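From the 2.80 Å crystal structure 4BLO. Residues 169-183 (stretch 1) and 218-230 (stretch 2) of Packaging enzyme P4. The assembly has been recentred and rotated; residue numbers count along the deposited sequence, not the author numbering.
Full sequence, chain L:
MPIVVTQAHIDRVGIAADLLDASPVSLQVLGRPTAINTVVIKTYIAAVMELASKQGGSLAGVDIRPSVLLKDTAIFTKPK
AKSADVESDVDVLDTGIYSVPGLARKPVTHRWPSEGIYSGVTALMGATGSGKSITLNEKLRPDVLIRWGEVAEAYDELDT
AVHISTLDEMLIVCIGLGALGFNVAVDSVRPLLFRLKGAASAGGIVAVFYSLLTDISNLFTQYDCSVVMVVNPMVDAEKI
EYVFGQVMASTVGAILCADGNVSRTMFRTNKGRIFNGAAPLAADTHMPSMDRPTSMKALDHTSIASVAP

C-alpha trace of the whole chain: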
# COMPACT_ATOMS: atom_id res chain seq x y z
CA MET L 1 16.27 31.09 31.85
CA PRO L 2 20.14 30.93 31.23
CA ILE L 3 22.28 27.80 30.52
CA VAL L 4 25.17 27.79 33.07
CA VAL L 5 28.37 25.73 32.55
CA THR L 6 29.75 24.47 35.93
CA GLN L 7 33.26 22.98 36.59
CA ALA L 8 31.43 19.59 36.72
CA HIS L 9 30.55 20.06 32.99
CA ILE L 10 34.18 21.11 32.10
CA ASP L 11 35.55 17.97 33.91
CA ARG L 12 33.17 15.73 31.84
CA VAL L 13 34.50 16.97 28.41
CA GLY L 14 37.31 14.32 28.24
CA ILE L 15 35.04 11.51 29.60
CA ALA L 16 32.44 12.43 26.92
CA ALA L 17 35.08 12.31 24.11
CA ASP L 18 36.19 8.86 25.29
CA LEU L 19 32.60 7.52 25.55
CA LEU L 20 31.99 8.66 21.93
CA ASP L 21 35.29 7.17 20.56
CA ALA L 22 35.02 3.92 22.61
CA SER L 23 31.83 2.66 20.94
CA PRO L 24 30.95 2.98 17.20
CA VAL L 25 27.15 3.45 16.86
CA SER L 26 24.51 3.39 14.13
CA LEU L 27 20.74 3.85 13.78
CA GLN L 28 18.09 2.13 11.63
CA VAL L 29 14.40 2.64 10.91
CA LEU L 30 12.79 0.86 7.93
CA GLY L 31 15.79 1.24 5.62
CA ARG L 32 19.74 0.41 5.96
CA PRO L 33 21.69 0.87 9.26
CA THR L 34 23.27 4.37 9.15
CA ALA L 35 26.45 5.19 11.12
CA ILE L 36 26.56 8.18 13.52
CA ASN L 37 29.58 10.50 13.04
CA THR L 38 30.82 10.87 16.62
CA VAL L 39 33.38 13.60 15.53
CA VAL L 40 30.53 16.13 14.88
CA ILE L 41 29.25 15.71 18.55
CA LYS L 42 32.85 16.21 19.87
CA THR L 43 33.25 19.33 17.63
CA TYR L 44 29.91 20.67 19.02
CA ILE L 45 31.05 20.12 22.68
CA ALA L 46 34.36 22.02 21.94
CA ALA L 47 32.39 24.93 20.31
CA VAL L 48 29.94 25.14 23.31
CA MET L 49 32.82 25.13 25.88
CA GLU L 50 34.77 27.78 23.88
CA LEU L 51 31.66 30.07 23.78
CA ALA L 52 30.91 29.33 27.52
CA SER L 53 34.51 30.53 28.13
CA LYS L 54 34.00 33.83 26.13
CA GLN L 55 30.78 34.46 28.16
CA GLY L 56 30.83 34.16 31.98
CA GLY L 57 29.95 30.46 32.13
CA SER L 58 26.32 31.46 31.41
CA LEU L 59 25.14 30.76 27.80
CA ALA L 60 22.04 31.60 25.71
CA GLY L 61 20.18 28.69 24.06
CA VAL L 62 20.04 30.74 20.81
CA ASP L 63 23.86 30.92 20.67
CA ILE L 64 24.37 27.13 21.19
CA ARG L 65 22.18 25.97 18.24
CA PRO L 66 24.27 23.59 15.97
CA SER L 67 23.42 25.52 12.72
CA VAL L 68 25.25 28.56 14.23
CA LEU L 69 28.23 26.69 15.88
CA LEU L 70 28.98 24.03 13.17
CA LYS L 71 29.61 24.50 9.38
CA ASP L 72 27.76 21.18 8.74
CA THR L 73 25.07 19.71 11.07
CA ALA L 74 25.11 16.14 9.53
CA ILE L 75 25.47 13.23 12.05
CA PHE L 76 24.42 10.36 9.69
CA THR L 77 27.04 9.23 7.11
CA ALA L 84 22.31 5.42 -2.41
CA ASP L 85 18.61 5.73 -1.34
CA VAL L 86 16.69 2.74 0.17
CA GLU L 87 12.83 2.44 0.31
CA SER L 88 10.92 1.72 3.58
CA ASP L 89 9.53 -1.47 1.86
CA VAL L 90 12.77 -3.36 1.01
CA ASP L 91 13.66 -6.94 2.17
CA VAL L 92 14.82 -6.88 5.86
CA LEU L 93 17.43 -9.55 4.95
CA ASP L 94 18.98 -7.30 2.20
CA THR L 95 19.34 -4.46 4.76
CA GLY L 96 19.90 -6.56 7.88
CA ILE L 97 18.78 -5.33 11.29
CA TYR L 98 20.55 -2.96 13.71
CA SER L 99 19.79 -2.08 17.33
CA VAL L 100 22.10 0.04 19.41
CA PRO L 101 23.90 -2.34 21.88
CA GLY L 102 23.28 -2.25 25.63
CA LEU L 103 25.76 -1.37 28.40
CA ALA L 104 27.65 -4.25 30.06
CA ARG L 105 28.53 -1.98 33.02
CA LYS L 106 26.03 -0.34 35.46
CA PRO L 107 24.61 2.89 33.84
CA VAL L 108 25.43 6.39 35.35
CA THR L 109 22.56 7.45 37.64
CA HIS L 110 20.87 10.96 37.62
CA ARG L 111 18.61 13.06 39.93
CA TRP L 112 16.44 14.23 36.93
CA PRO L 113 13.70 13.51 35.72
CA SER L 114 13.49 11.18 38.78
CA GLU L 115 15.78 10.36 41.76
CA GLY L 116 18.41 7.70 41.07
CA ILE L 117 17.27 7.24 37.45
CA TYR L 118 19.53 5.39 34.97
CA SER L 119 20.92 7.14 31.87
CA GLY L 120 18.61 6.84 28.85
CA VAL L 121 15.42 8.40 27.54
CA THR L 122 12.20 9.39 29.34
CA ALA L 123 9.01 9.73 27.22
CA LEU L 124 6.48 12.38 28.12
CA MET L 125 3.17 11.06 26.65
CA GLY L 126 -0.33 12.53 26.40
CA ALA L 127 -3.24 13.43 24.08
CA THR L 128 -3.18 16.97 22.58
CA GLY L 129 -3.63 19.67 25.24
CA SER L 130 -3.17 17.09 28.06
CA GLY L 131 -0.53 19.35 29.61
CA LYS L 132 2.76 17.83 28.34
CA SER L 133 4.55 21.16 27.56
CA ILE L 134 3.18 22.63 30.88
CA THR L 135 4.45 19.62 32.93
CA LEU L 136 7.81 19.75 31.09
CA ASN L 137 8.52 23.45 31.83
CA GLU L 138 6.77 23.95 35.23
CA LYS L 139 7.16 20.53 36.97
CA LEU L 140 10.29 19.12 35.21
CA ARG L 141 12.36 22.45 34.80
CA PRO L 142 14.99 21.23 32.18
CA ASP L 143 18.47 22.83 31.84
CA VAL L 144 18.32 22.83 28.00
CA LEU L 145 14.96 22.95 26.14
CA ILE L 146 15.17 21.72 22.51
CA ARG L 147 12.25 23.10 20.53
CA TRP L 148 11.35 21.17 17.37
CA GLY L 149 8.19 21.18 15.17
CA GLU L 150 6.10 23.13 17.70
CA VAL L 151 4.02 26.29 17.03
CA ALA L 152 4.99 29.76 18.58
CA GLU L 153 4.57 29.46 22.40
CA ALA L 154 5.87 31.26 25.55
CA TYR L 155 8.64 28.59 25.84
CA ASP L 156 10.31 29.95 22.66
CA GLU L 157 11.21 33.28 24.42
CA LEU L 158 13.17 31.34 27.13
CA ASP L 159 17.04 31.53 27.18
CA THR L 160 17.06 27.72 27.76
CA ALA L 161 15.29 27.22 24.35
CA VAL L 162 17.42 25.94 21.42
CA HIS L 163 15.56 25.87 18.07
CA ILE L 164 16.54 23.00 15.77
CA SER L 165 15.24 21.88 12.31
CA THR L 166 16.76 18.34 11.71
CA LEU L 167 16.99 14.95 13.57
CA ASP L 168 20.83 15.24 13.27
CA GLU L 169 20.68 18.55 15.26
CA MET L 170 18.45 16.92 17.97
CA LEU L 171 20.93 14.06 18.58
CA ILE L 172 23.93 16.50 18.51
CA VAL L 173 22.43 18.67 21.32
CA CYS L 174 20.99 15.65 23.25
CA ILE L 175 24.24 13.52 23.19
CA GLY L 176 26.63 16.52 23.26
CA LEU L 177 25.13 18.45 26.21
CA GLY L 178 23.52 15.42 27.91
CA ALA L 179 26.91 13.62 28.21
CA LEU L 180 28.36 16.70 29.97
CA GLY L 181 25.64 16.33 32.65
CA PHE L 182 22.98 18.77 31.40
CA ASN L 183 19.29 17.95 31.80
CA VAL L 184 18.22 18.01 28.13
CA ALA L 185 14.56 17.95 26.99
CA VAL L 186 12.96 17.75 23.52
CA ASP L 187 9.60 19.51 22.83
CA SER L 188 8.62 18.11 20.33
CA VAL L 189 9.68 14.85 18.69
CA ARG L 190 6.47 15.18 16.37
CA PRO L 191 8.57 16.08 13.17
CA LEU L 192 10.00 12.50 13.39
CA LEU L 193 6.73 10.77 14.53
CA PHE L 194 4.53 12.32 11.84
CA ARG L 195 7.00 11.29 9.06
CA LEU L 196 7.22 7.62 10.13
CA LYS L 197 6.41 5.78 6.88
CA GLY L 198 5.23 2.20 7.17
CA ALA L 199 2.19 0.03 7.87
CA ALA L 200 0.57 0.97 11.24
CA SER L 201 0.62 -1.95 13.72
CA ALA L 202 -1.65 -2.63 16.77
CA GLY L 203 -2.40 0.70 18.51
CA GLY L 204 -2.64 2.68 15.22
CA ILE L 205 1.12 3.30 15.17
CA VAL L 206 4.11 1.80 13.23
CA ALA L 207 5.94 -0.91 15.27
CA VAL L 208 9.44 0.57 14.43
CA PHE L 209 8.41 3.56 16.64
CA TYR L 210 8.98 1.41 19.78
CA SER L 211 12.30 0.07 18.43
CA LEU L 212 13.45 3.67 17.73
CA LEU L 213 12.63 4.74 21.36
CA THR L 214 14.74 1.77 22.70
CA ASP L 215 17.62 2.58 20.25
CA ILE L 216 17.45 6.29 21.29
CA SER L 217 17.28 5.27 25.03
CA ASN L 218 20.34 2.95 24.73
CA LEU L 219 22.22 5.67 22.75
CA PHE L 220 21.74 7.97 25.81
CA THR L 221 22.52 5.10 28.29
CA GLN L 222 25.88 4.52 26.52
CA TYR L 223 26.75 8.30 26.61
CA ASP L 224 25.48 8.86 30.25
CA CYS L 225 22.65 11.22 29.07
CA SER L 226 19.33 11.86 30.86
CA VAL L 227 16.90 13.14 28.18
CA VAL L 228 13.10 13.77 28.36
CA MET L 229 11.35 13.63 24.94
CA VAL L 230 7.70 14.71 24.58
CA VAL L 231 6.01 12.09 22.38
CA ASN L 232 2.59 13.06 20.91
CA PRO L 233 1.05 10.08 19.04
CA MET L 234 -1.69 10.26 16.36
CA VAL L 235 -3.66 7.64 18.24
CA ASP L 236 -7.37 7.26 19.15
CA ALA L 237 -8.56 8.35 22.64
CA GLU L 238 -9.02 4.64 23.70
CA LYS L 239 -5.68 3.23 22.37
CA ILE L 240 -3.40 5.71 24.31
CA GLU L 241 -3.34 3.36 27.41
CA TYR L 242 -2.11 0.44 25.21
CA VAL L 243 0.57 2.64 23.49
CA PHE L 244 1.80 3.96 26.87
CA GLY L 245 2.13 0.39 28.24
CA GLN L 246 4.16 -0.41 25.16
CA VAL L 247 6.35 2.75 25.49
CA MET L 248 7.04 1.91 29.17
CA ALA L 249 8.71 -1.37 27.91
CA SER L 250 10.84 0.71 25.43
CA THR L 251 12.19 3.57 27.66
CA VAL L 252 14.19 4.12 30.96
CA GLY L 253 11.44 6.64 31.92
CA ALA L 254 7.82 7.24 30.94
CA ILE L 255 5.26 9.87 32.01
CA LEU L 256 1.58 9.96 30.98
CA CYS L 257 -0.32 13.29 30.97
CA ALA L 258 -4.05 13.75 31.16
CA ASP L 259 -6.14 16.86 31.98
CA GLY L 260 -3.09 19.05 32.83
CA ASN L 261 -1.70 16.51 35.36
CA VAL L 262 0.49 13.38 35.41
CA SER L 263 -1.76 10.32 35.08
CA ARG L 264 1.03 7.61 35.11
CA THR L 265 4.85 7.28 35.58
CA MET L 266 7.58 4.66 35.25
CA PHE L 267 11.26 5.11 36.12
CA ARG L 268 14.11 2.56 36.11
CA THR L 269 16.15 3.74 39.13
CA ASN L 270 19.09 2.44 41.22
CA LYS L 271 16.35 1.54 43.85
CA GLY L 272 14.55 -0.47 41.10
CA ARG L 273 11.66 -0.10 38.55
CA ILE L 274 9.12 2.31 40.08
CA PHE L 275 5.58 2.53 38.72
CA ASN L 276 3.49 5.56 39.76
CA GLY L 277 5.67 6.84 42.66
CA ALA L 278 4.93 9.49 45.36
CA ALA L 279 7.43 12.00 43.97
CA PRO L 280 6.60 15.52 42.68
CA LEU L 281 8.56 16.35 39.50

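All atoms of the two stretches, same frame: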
# COMPACT_ATOMS: atom_id res chain seq x y z
N GLU L 169 20.55 17.47 14.28
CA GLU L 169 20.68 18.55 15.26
C GLU L 169 20.17 18.10 16.64
O GLU L 169 20.84 18.38 17.64
CB GLU L 169 19.93 19.81 14.80
CG GLU L 169 20.61 20.57 13.68
CD GLU L 169 19.77 21.61 12.96
OE1 GLU L 169 18.59 21.79 13.34
OE2 GLU L 169 20.29 22.23 12.00
N MET L 170 19.02 17.39 16.70
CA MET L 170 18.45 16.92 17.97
C MET L 170 19.43 16.02 18.71
O MET L 170 19.69 16.25 19.89
CB MET L 170 17.13 16.18 17.75
CG MET L 170 16.34 16.03 19.03
SD MET L 170 15.31 14.55 19.03
CE MET L 170 16.56 13.27 19.30
N LEU L 171 19.98 15.01 18.01
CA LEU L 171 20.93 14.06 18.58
C LEU L 171 22.23 14.75 18.99
O LEU L 171 22.76 14.42 20.05
CB LEU L 171 21.20 12.91 17.60
CG LEU L 171 20.00 12.00 17.29
CD1 LEU L 171 20.27 11.16 16.08
CD2 LEU L 171 19.63 11.13 18.47
N ILE L 172 22.71 15.74 18.21
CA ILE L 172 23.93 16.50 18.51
C ILE L 172 23.78 17.19 19.89
O ILE L 172 24.65 17.02 20.74
CB ILE L 172 24.25 17.54 17.39
CG1 ILE L 172 24.85 16.85 16.17
CG2 ILE L 172 25.19 18.63 17.89
CD1 ILE L 172 24.85 17.69 14.93
N VAL L 173 22.68 17.93 20.09
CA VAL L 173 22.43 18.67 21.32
C VAL L 173 22.15 17.70 22.47
O VAL L 173 22.69 17.90 23.56
CB VAL L 173 21.30 19.72 21.16
CG1 VAL L 173 21.21 20.62 22.39
CG2 VAL L 173 21.50 20.57 19.91
N CYS L 174 21.34 16.64 22.23
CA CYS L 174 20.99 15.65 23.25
C CYS L 174 22.23 14.88 23.75
O CYS L 174 22.47 14.87 24.96
CB CYS L 174 19.93 14.69 22.72
SG CYS L 174 18.24 15.35 22.78
N ILE L 175 23.03 14.27 22.83
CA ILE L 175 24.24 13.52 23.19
C ILE L 175 25.34 14.48 23.68
O ILE L 175 25.92 14.24 24.74
CB ILE L 175 24.73 12.61 22.03
CG1 ILE L 175 23.67 11.55 21.66
CG2 ILE L 175 26.08 11.93 22.36
CD1 ILE L 175 23.74 11.04 20.22
N GLY L 176 25.60 15.54 22.93
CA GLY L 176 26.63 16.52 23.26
C GLY L 176 26.51 17.14 24.63
O GLY L 176 27.44 17.02 25.43
N LEU L 177 25.36 17.78 24.92
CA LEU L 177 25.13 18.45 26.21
C LEU L 177 24.74 17.47 27.32
O LEU L 177 25.13 17.67 28.47
CB LEU L 177 24.09 19.57 26.09
CG LEU L 177 24.41 20.73 25.11
CD1 LEU L 177 23.36 21.80 25.19
CD2 LEU L 177 25.77 21.36 25.41
N GLY L 178 23.98 16.43 26.96
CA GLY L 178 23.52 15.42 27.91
C GLY L 178 24.64 14.65 28.55
O GLY L 178 24.56 14.33 29.74
N ALA L 179 25.71 14.35 27.76
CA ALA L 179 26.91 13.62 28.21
C ALA L 179 27.68 14.41 29.24
O ALA L 179 28.20 13.83 30.19
CB ALA L 179 27.81 13.29 27.03
N LEU L 180 27.70 15.75 29.08
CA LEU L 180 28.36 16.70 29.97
C LEU L 180 27.64 16.82 31.32
O LEU L 180 28.21 17.39 32.26
CB LEU L 180 28.47 18.10 29.33
CG LEU L 180 29.29 18.22 28.04
CD1 LEU L 180 29.09 19.58 27.41
CD2 LEU L 180 30.78 17.95 28.29
N GLY L 181 26.41 16.31 31.41
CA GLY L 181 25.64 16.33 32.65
C GLY L 181 24.40 17.19 32.64
O GLY L 181 23.65 17.17 33.62
N PHE L 182 24.15 17.92 31.54
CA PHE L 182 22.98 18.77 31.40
C PHE L 182 21.70 17.98 31.31
O PHE L 182 21.70 16.90 30.73
CB PHE L 182 23.08 19.68 30.16
CG PHE L 182 24.09 20.79 30.28
CD1 PHE L 182 23.78 21.95 30.99
CD2 PHE L 182 25.34 20.68 29.70
CE1 PHE L 182 24.72 22.98 31.11
CE2 PHE L 182 26.27 21.70 29.82
CZ PHE L 182 25.96 22.85 30.52
N ASN L 183 20.62 18.53 31.86
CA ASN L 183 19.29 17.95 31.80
C ASN L 183 18.62 18.48 30.54
O ASN L 183 18.09 19.60 30.53
CB ASN L 183 18.49 18.29 33.05
CG ASN L 183 19.00 17.62 34.30
OD1 ASN L 183 18.87 18.15 35.40
ND2 ASN L 183 19.57 16.43 34.17
N ASN L 218 19.04 3.62 24.57
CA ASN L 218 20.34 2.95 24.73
C ASN L 218 21.50 3.85 24.28
O ASN L 218 22.57 3.83 24.89
CB ASN L 218 20.36 1.60 24.02
CG ASN L 218 19.42 0.56 24.59
OD1 ASN L 218 18.98 -0.36 23.88
ND2 ASN L 218 19.09 0.65 25.87
N LEU L 219 21.26 4.69 23.25
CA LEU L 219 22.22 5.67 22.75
C LEU L 219 22.56 6.66 23.89
O LEU L 219 23.73 6.98 24.10
CB LEU L 219 21.59 6.40 21.54
CG LEU L 219 22.45 6.69 20.30
CD1 LEU L 219 23.18 5.47 19.79
CD2 LEU L 219 21.60 7.25 19.20
N PHE L 220 21.55 7.07 24.67
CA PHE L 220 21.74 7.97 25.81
C PHE L 220 22.33 7.22 27.01
O PHE L 220 23.10 7.82 27.75
CB PHE L 220 20.42 8.65 26.21
CG PHE L 220 19.85 9.57 25.16
CD1 PHE L 220 20.68 10.28 24.30
CD2 PHE L 220 18.48 9.76 25.06
CE1 PHE L 220 20.14 11.14 23.33
CE2 PHE L 220 17.94 10.63 24.10
CZ PHE L 220 18.78 11.32 23.24
N THR L 221 21.99 5.92 27.19
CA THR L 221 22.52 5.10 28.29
C THR L 221 24.03 4.92 28.12
O THR L 221 24.77 5.02 29.10
CB THR L 221 21.79 3.75 28.37
OG1 THR L 221 20.38 3.96 28.38
CG2 THR L 221 22.21 2.92 29.58
N GLN L 222 24.48 4.70 26.88
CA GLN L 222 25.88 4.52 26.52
C GLN L 222 26.70 5.82 26.70
O GLN L 222 27.89 5.72 27.02
CB GLN L 222 25.97 4.06 25.07
CG GLN L 222 27.09 3.07 24.85
CD GLN L 222 26.84 2.24 23.62
OE1 GLN L 222 26.88 2.76 22.49
NE2 GLN L 222 26.59 0.94 23.80
N TYR L 223 26.07 7.01 26.51
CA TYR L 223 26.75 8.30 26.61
C TYR L 223 26.39 9.09 27.90
O TYR L 223 26.64 10.29 27.98
CB TYR L 223 26.48 9.14 25.34
CG TYR L 223 26.98 8.46 24.08
CD1 TYR L 223 28.29 8.02 23.97
CD2 TYR L 223 26.14 8.28 22.99
CE1 TYR L 223 28.74 7.38 22.82
CE2 TYR L 223 26.58 7.65 21.82
CZ TYR L 223 27.89 7.22 21.74
OH TYR L 223 28.33 6.61 20.59
N ASP L 224 25.85 8.38 28.91
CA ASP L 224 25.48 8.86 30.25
C ASP L 224 24.54 10.08 30.23
O ASP L 224 24.65 10.95 31.11
CB ASP L 224 26.73 9.16 31.10
CG ASP L 224 27.74 8.04 31.23
OD1 ASP L 224 27.33 6.85 31.21
OD2 ASP L 224 28.94 8.36 31.42
N CYS L 225 23.62 10.13 29.25
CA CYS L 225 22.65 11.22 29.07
C CYS L 225 21.34 10.88 29.78
O CYS L 225 20.91 9.72 29.79
CB CYS L 225 22.39 11.50 27.59
SG CYS L 225 23.86 11.87 26.61
N SER L 226 20.67 11.92 30.29
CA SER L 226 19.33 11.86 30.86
C SER L 226 18.47 12.86 30.08
O SER L 226 18.52 14.07 30.32
CB SER L 226 19.36 12.15 32.36
OG SER L 226 18.08 11.90 32.91
N VAL L 227 17.74 12.35 29.07
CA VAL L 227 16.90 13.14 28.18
C VAL L 227 15.41 12.81 28.38
O VAL L 227 15.04 11.66 28.58
CB VAL L 227 17.35 12.93 26.70
CG1 VAL L 227 16.48 13.72 25.70
CG2 VAL L 227 18.83 13.26 26.50
N VAL L 228 14.56 13.84 28.33
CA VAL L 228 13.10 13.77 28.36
C VAL L 228 12.59 14.21 26.99
O VAL L 228 12.79 15.35 26.60
CB VAL L 228 12.47 14.61 29.52
CG1 VAL L 228 10.94 14.78 29.33
CG2 VAL L 228 12.79 14.00 30.88
N MET L 229 11.93 13.31 26.26
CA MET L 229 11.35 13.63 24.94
C MET L 229 9.84 13.62 25.03
O MET L 229 9.28 12.65 25.53
CB MET L 229 11.81 12.63 23.86
CG MET L 229 13.30 12.64 23.62
SD MET L 229 13.75 11.93 22.02
CE MET L 229 13.14 10.29 22.21
N VAL L 230 9.17 14.70 24.55
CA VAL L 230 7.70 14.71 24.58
C VAL L 230 7.24 14.03 23.31
O VAL L 230 7.67 14.40 22.21
CB VAL L 230 6.97 16.05 24.89
CG1 VAL L 230 7.92 17.15 25.29
CG2 VAL L 230 6.00 16.48 23.80

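The contact is a compact, largely apolar packing of one helix against the end of a second helix, the turn that follows it and the start of a strand, held by close fit rather than by hydrogen bonds between the stretches. Together the two sides bury 572 Å², and nearly every contributing residue is buried in the assembly as well. The helix axes run in broadly the same direction, 30° apart, and approach no closer than 10.3 Å, a spacing that leaves room for side chains between them.

Ile175 fills much of that space. With chi1 in m and chi2 in t, its branched side chain reaches several partners: CG1 lies 3.9 Å from Phe220 CE1, at the edge of the ring and near its plane, while CG2 is 3.7 Å from Tyr223 CD2. A branched aliphatic residue suits this position because it offers apolar surface to both rings at once, with no polar group to be left without a partner. One turn earlier, Leu171 sets off sideways, but its end comes nearer, and its CD2 meets Leu219 CD2 at 4.4 Å, a looser contact.

Cys174 points directly toward the other stretch. Its small side chain allows Phe220 to come close, with CB 3.6 Å from Phe220 CZ, and its SG rests 3.8 Å from Val227 CG1. The same sulfur is 5.2 Å from the centroid of the Phe220 ring, in an oblique approach. Further back along the helix, the flexible Met170 extends its CE to within 4.1 Å of Met229 SD, carrying the apolar contact along the strand.

The tightest packing is around Cys225, which follows the turn of stretch 2. Its backbone N donates to Phe220 O at 2.8 Å, tying the chain back to the helix it has just left. Its SG lies against the backbone of stretch 1, 3.5 Å from Gly178 C and 3.3 Å from Ala179 N; that amide already donates to Ile175 O within its own helix. Gly178 makes this approach possible: its CA is 4.4 Å from Cys225 CA, and a CB there would point toward stretch 2 and stand only 2.9 Å from Cys225 SG. It would also clash with Cys174 O, 2.3 Å away. Ala179 is likewise small, and its CA approaches Tyr223 O at 3.3 Å in a CA-H...O contact with an angle of 135° at the hydrogen.

Beyond this close region, stretch 1 turns in a Schellman motif. Phe182 N donates to Leu177 O at 3.2 Å and Gly181 N to Gly178 O at 3.2 Å. Gly181 has a phi of 113°, and a CB at these backbone angles would be jammed against the preceding carbonyl oxygen, so glycine fits the turn. The chain then passes Ser226, whose O lies 4.2 Å from Asn183 CA. The polar groups of Tyr223, Asp224 and Ser226 need no partner in stretch 1: Tyr223 OH, both carboxylate oxygens of Asp224 and Ser226 OG are hydrogen-bonded elsewhere in the structure.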